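Local coordinates for putative angiotensinogen (PDB 5INW), which inhibits thrombin as a member of the serpin family, with heparin binding to it and promoting the inhibition by a template mechanism, at residues Lys163-Ala166 against Gly167-Leu170; Asn216-Ile219 against Glu220-Ser224. The protein carries 1 engineered substitution. All coordinates share one frame; numbering follows the deposited sequence.

Interaction 1. Residues Lys163-Ala166 against Gly167-Leu170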
ATOM      1  N   LYS A 163      -1.248  10.232  11.817  1.00 53.16           N
ATOM      2  CA  LYS A 163      -1.927  10.885  12.943  1.00 52.41           C
ATOM      3  C   LYS A 163      -2.439   9.792  13.835  1.00 49.25           C
ATOM      4  O   LYS A 163      -2.615   8.686  13.391  1.00 48.76           O
ATOM      5  CB  LYS A 163      -3.067  11.731  12.436  1.00 55.35           C
ATOM      6  CG  LYS A 163      -2.644  13.077  11.841  1.00 64.11           C
ATOM      7  CD  LYS A 163      -3.859  13.762  11.189  1.00 73.97           C
ATOM      8  CE  LYS A 163      -3.857  15.272  11.079  1.00 76.55           C
ATOM      9  NZ  LYS A 163      -4.764  15.935  12.086  1.00 78.85           N
ATOM     10  N   ARG A 164      -2.641  10.094  15.100  1.00 48.74           N
ATOM     11  CA  ARG A 164      -3.213   9.163  16.083  1.00 48.92           C
ATOM     12  C   ARG A 164      -4.291   9.936  16.806  1.00 50.34           C
ATOM     13  O   ARG A 164      -4.084  11.073  17.219  1.00 56.30           O
ATOM     14  CB  ARG A 164      -2.126   8.688  17.072  1.00 49.10           C
ATOM     15  CG  ARG A 164      -2.555   7.727  18.181  1.00 50.01           C
ATOM     16  CD  ARG A 164      -2.282   6.248  17.904  1.00 49.14           C
ATOM     17  NE  ARG A 164      -2.810   5.400  18.979  1.00 51.56           N
ATOM     18  CZ  ARG A 164      -4.115   5.112  19.177  1.00 55.04           C
ATOM     19  NH1 ARG A 164      -5.074   5.557  18.339  1.00 53.46           N
ATOM     20  NH2 ARG A 164      -4.487   4.369  20.238  1.00 56.10           N
ATOM     21  N   SER A 165      -5.460   9.340  16.950  1.00 51.26           N
ATOM     22  CA  SER A 165      -6.608   9.957  17.642  1.00 50.99           C
ATOM     23  C   SER A 165      -7.537   8.807  18.012  1.00 50.44           C
ATOM     24  O   SER A 165      -7.216   7.672  17.737  1.00 47.77           O
ATOM     25  CB  SER A 165      -7.291  10.969  16.731  1.00 51.41           C
ATOM     26  OG  SER A 165      -7.630  10.399  15.470  1.00 50.27           O
ATOM     27  N   ALA A 166      -8.659   9.086  18.664  1.00 55.56           N
ATOM     28  CA  ALA A 166      -9.568   8.027  19.195  1.00 56.71           C
ATOM     29  C   ALA A 166     -10.028   7.113  18.066  1.00 56.28           C
ATOM     30  O   ALA A 166     -10.521   7.622  17.059  1.00 60.13           O
ATOM     31  CB  ALA A 166     -10.773   8.651  19.853  1.00 58.59           C
ATOM     32  N   GLY A 167      -9.774   5.805  18.210  1.00 52.60           N
ATOM     33  CA  GLY A 167     -10.111   4.796  17.230  1.00 48.27           C
ATOM     34  C   GLY A 167      -9.439   4.926  15.887  1.00 47.79           C
ATOM     35  O   GLY A 167      -9.961   4.373  14.916  1.00 49.39           O
ATOM     36  N   PHE A 168      -8.280   5.595  15.788  1.00 46.42           N
ATOM     37  CA  PHE A 168      -7.564   5.733  14.477  1.00 45.81           C
ATOM     38  C   PHE A 168      -6.062   5.812  14.665  1.00 46.86           C
ATOM     39  O   PHE A 168      -5.611   6.516  15.565  1.00 51.52           O
ATOM     40  CB  PHE A 168      -8.010   6.997  13.758  1.00 44.92           C
ATOM     41  CG  PHE A 168      -7.337   7.212  12.452  1.00 43.68           C
ATOM     42  CD1 PHE A 168      -7.761   6.547  11.322  1.00 44.73           C
ATOM     43  CD2 PHE A 168      -6.271   8.089  12.326  1.00 44.12           C
ATOM     44  CE1 PHE A 168      -7.129   6.758  10.090  1.00 42.62           C
ATOM     45  CE2 PHE A 168      -5.624   8.291  11.104  1.00 41.72           C
ATOM     46  CZ  PHE A 168      -6.049   7.621  10.004  1.00 41.41           C
ATOM     47  N   GLU A 169      -5.283   5.091  13.861  1.00 45.04           N
ATOM     48  CA  GLU A 169      -3.828   5.235  13.853  1.00 44.81           C
ATOM     49  C   GLU A 169      -3.355   4.983  12.477  1.00 44.84           C
ATOM     50  O   GLU A 169      -3.662   3.908  11.902  1.00 45.02           O
ATOM     51  CB  GLU A 169      -3.122   4.218  14.788  1.00 47.65           C
ATOM     52  CG  GLU A 169      -1.582   4.352  14.825  1.00 48.60           C
ATOM     53  CD  GLU A 169      -0.832   3.443  15.815  1.00 52.63           C
ATOM     54  OE1 GLU A 169       0.430   3.400  15.724  1.00 57.15           O
ATOM     55  OE2 GLU A 169      -1.449   2.765  16.694  1.00 57.07           O
ATOM     56  N   LEU A 170      -2.603   5.942  11.941  1.00 45.21           N
ATOM     57  CA  LEU A 170      -1.811   5.742  10.730  1.00 45.08           C
ATOM     58  C   LEU A 170      -0.401   6.215  10.984  1.00 47.14           C
ATOM     59  O   LEU A 170      -0.190   7.368  11.326  1.00 54.16           O
ATOM     60  CB  LEU A 170      -2.438   6.450   9.530  1.00 44.85           C
ATOM     61  CG  LEU A 170      -1.689   6.093   8.226  1.00 45.45           C
ATOM     62  CD1 LEU A 170      -1.848   4.665   7.762  1.00 43.99           C
ATOM     63  CD2 LEU A 170      -2.056   7.014   7.083  1.00 46.62           C
TER

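Interaction 2. Residues Asn216-Ile219 against Glu220-Ser224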
ATOM      1  N   ASN A 216      16.456  -5.840  11.984  1.00 48.40           N
ATOM      2  CA  ASN A 216      15.121  -6.129  12.478  1.00 45.88           C
ATOM      3  C   ASN A 216      14.892  -5.588  13.845  1.00 47.46           C
ATOM      4  O   ASN A 216      13.832  -5.049  14.106  1.00 49.05           O
ATOM      5  CB  ASN A 216      14.807  -7.605  12.460  1.00 44.39           C
ATOM      6  CG  ASN A 216      14.541  -8.116  11.068  1.00 44.95           C
ATOM      7  OD1 ASN A 216      13.870  -7.462  10.266  1.00 45.89           O
ATOM      8  ND2 ASN A 216      15.083  -9.284  10.752  1.00 46.36           N
ATOM      9  N   ALA A 217      15.875  -5.704  14.711  1.00 50.79           N
ATOM     10  CA  ALA A 217      15.776  -5.146  16.071  1.00 51.99           C
ATOM     11  C   ALA A 217      15.607  -3.622  16.024  1.00 53.67           C
ATOM     12  O   ALA A 217      14.821  -3.082  16.781  1.00 53.57           O
ATOM     13  CB  ALA A 217      17.024  -5.506  16.873  1.00 53.38           C
ATOM     14  N   TYR A 218      16.331  -2.932  15.134  1.00 57.29           N
ATOM     15  CA  TYR A 218      16.148  -1.488  14.976  1.00 60.63           C
ATOM     16  C   TYR A 218      14.764  -1.139  14.490  1.00 57.96           C
ATOM     17  O   TYR A 218      14.166  -0.181  14.967  1.00 57.60           O
ATOM     18  CB  TYR A 218      17.153  -0.897  13.994  1.00 65.67           C
ATOM     19  CG  TYR A 218      17.118   0.637  13.962  1.00 72.36           C
ATOM     20  CD1 TYR A 218      17.937   1.407  14.814  1.00 77.60           C
ATOM     21  CD2 TYR A 218      16.280   1.314  13.081  1.00 70.35           C
ATOM     22  CE1 TYR A 218      17.927   2.797  14.756  1.00 78.28           C
ATOM     23  CE2 TYR A 218      16.260   2.685  13.039  1.00 71.72           C
ATOM     24  CZ  TYR A 218      17.068   3.420  13.875  1.00 74.05           C
ATOM     25  OH  TYR A 218      17.005   4.784  13.801  1.00 77.62           O
ATOM     26  N   ILE A 219      14.267  -1.904  13.519  1.00 56.94           N
ATOM     27  CA  ILE A 219      12.963  -1.626  12.947  1.00 56.44           C
ATOM     28  C   ILE A 219      11.898  -1.797  14.019  1.00 61.05           C
ATOM     29  O   ILE A 219      11.007  -0.950  14.170  1.00 60.61           O
ATOM     30  CB  ILE A 219      12.696  -2.487  11.714  1.00 52.65           C
ATOM     31  CG1 ILE A 219      13.578  -2.006  10.600  1.00 51.17           C
ATOM     32  CG2 ILE A 219      11.251  -2.402  11.271  1.00 50.66           C
ATOM     33  CD1 ILE A 219      13.691  -2.993   9.475  1.00 52.30           C
ATOM     34  N   GLU A 220      12.015  -2.883  14.766  1.00 63.70           N
ATOM     35  CA  GLU A 220      11.071  -3.192  15.823  1.00 69.17           C
ATOM     36  C   GLU A 220      11.073  -2.139  16.924  1.00 69.86           C
ATOM     37  O   GLU A 220      10.017  -1.761  17.392  1.00 71.13           O
ATOM     38  CB  GLU A 220      11.388  -4.560  16.412  1.00 77.44           C
ATOM     39  CG  GLU A 220      10.279  -5.113  17.271  1.00 85.91           C
ATOM     40  CD  GLU A 220      10.577  -6.494  17.809  1.00 94.20           C
ATOM     41  OE1 GLU A 220      10.876  -7.385  16.977  1.00 98.54           O
ATOM     42  OE2 GLU A 220      10.503  -6.678  19.055  1.00103.09           O
ATOM     43  N   LYS A 221      12.252  -1.691  17.337  1.00 74.33           N
ATOM     44  CA  LYS A 221      12.390  -0.634  18.344  1.00 79.88           C
ATOM     45  C   LYS A 221      11.586   0.580  17.941  1.00 74.41           C
ATOM     46  O   LYS A 221      10.751   1.066  18.691  1.00 77.37           O
ATOM     47  CB  LYS A 221      13.899  -0.278  18.574  1.00 88.86           C
ATOM     48  CG  LYS A 221      14.635  -1.243  19.506  1.00 96.49           C
ATOM     49  CD  LYS A 221      16.137  -0.994  19.410  1.00101.23           C
ATOM     50  CE  LYS A 221      16.925  -1.867  20.378  1.00106.67           C
ATOM     51  NZ  LYS A 221      18.171  -1.183  20.850  1.00111.19           N
ATOM     52  N   VAL A 222      11.745   0.986  16.708  1.00 74.14           N
ATOM     53  CA  VAL A 222      11.105   2.196  16.206  1.00 75.15           C
ATOM     54  C   VAL A 222       9.598   2.061  15.779  1.00 72.82           C
ATOM     55  O   VAL A 222       9.018   2.990  15.268  1.00 73.42           O
ATOM     56  CB  VAL A 222      11.968   2.748  15.043  1.00 77.88           C
ATOM     57  CG1 VAL A 222      11.414   4.047  14.504  1.00 79.26           C
ATOM     58  CG2 VAL A 222      13.400   3.016  15.526  1.00 80.38           C
ATOM     59  N   THR A 223       8.948   0.922  15.970  1.00 71.44           N
ATOM     60  CA  THR A 223       7.586   0.709  15.452  1.00 69.12           C
ATOM     61  C   THR A 223       6.744  -0.078  16.486  1.00 77.12           C
ATOM     62  O   THR A 223       5.849  -0.860  16.143  1.00 70.64           O
ATOM     63  CB  THR A 223       7.680  -0.031  14.087  1.00 68.51           C
ATOM     64  OG1 THR A 223       8.289  -1.331  14.242  1.00 73.94           O
ATOM     65  CG2 THR A 223       8.508   0.740  13.075  1.00 64.52           C
ATOM     66  N   SER A 224       7.046   0.173  17.771  1.00 91.62           N
ATOM     67  CA  SER A 224       6.606  -0.625  18.948  1.00 97.90           C
ATOM     68  C   SER A 224       6.181  -2.048  18.600  1.00104.68           C
ATOM     69  O   SER A 224       4.992  -2.378  18.661  1.00116.86           O
ATOM     70  CB  SER A 224       5.491   0.094  19.721  1.00 97.70           C
ATOM     71  OG  SER A 224       5.999   1.249  20.341  1.00 97.97           O
TER

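Interaction 1. Residues Lys163-Ala166 against Gly167-Leu170
F168 O takes two donors, S165 N at 3.1 Å and R164 NH1 at 3.0 Å, which reach it from opposite faces of its carbonyl plane. R164 offers the edge of its guanidinium, and a chain bent at CB-CG (chi2 98°) folds that group back over the neighbouring strand. The same S165-F168 pair bonds again, F168 N to S165 O at 3.0 Å, closing the type II beta turn from S165 to F168. G167, with phi 62°, sits at the position of this turn that favours glycine. Together these residues form a tight beta hairpin, its second strand running on into the large serpin sheet beside strand 238-251. Further along, L170 N reaches K163 O at 3.1 Å in an almost straight bond (177°). The return bond, K163 N to L170 O, is weak. R164 and E169 pair on one face, R164 CD lying 3.7 Å from E169 CG. E169 OE2 makes a long salt bridge to R164, well out of the guanidinium plane. An alanine in place of E169 would probably leave R164 without this countercharge and its CD without the CG it rests on. On the other face F168 CB lies 3.8 Å from S165 OG.

Interaction 2. Residues Asn216-Ile219 against Glu220-Ser224
Y218 and V222 meet one turn apart at the C-terminal end of helix 208-221, the helix that lies across the large sheet in the serpin fold and corresponds to helix F. Three backbone bonds of the i to i+4 kind carry the helix to its end. E220 N donates to N216 O at 2.9 Å, K221 N to A217 O at 3.0 Å, and V222 N to Y218 O at 3.2 Å. K221 also lays its aliphatic chain beside A217 O, with K221 CG at 3.3 Å. Beyond V222 the pattern changes, for T223 N turns back to E220 O and I219 O is taken by the threonine side chain instead. The polar side chain of N216 looks elsewhere, its ND2 bonding to I231 O.

Side-chain packing joins the helix end and the residues just after it to the sheet. V222 CG2 stands over one face of the Y218 ring, displaced toward the rim, with its nearest ring atom CE2 at 3.8 Å. This is a CH-pi contact, 4.2 Å from CG2 to the ring centroid. The ring is set there by a first torsion of -172°, with CG anti to the backbone N. Y218 also packs on V175, I219 on F177, V222 on K173 and T223 on M171, all on strand 168-179, while V230 and I231 of the following loop cover I219 further.

The side-chain bond comes last: T223 OG1, held between the backbone N and the carbonyl carbon by a chi1 of 62°, donates to I219 O at 2.7 Å, coming from above its carbonyl plane.

How the interactions relate
From the N terminus, the chain leaves helix 150-161 and at once doubles back through interaction 1, a hairpin closed by its own turn. The second arm is the start of strand 168-179, which runs on into the large sheet. After helix 186-196 and strand 200-203 comes helix 208-221, whose last turn and exit make up interaction 2. The two contacts follow in series: each is local, and neither encloses nor crosses the other. The centres of interactions 1 and 2 lie about 20 Å apart. The nearest atoms of interactions 1 and 2 are about 7 Å apart. Strand 168-179 links them, since its first residues form the hairpin and its later ones, from M171 to F177, receive the helix end.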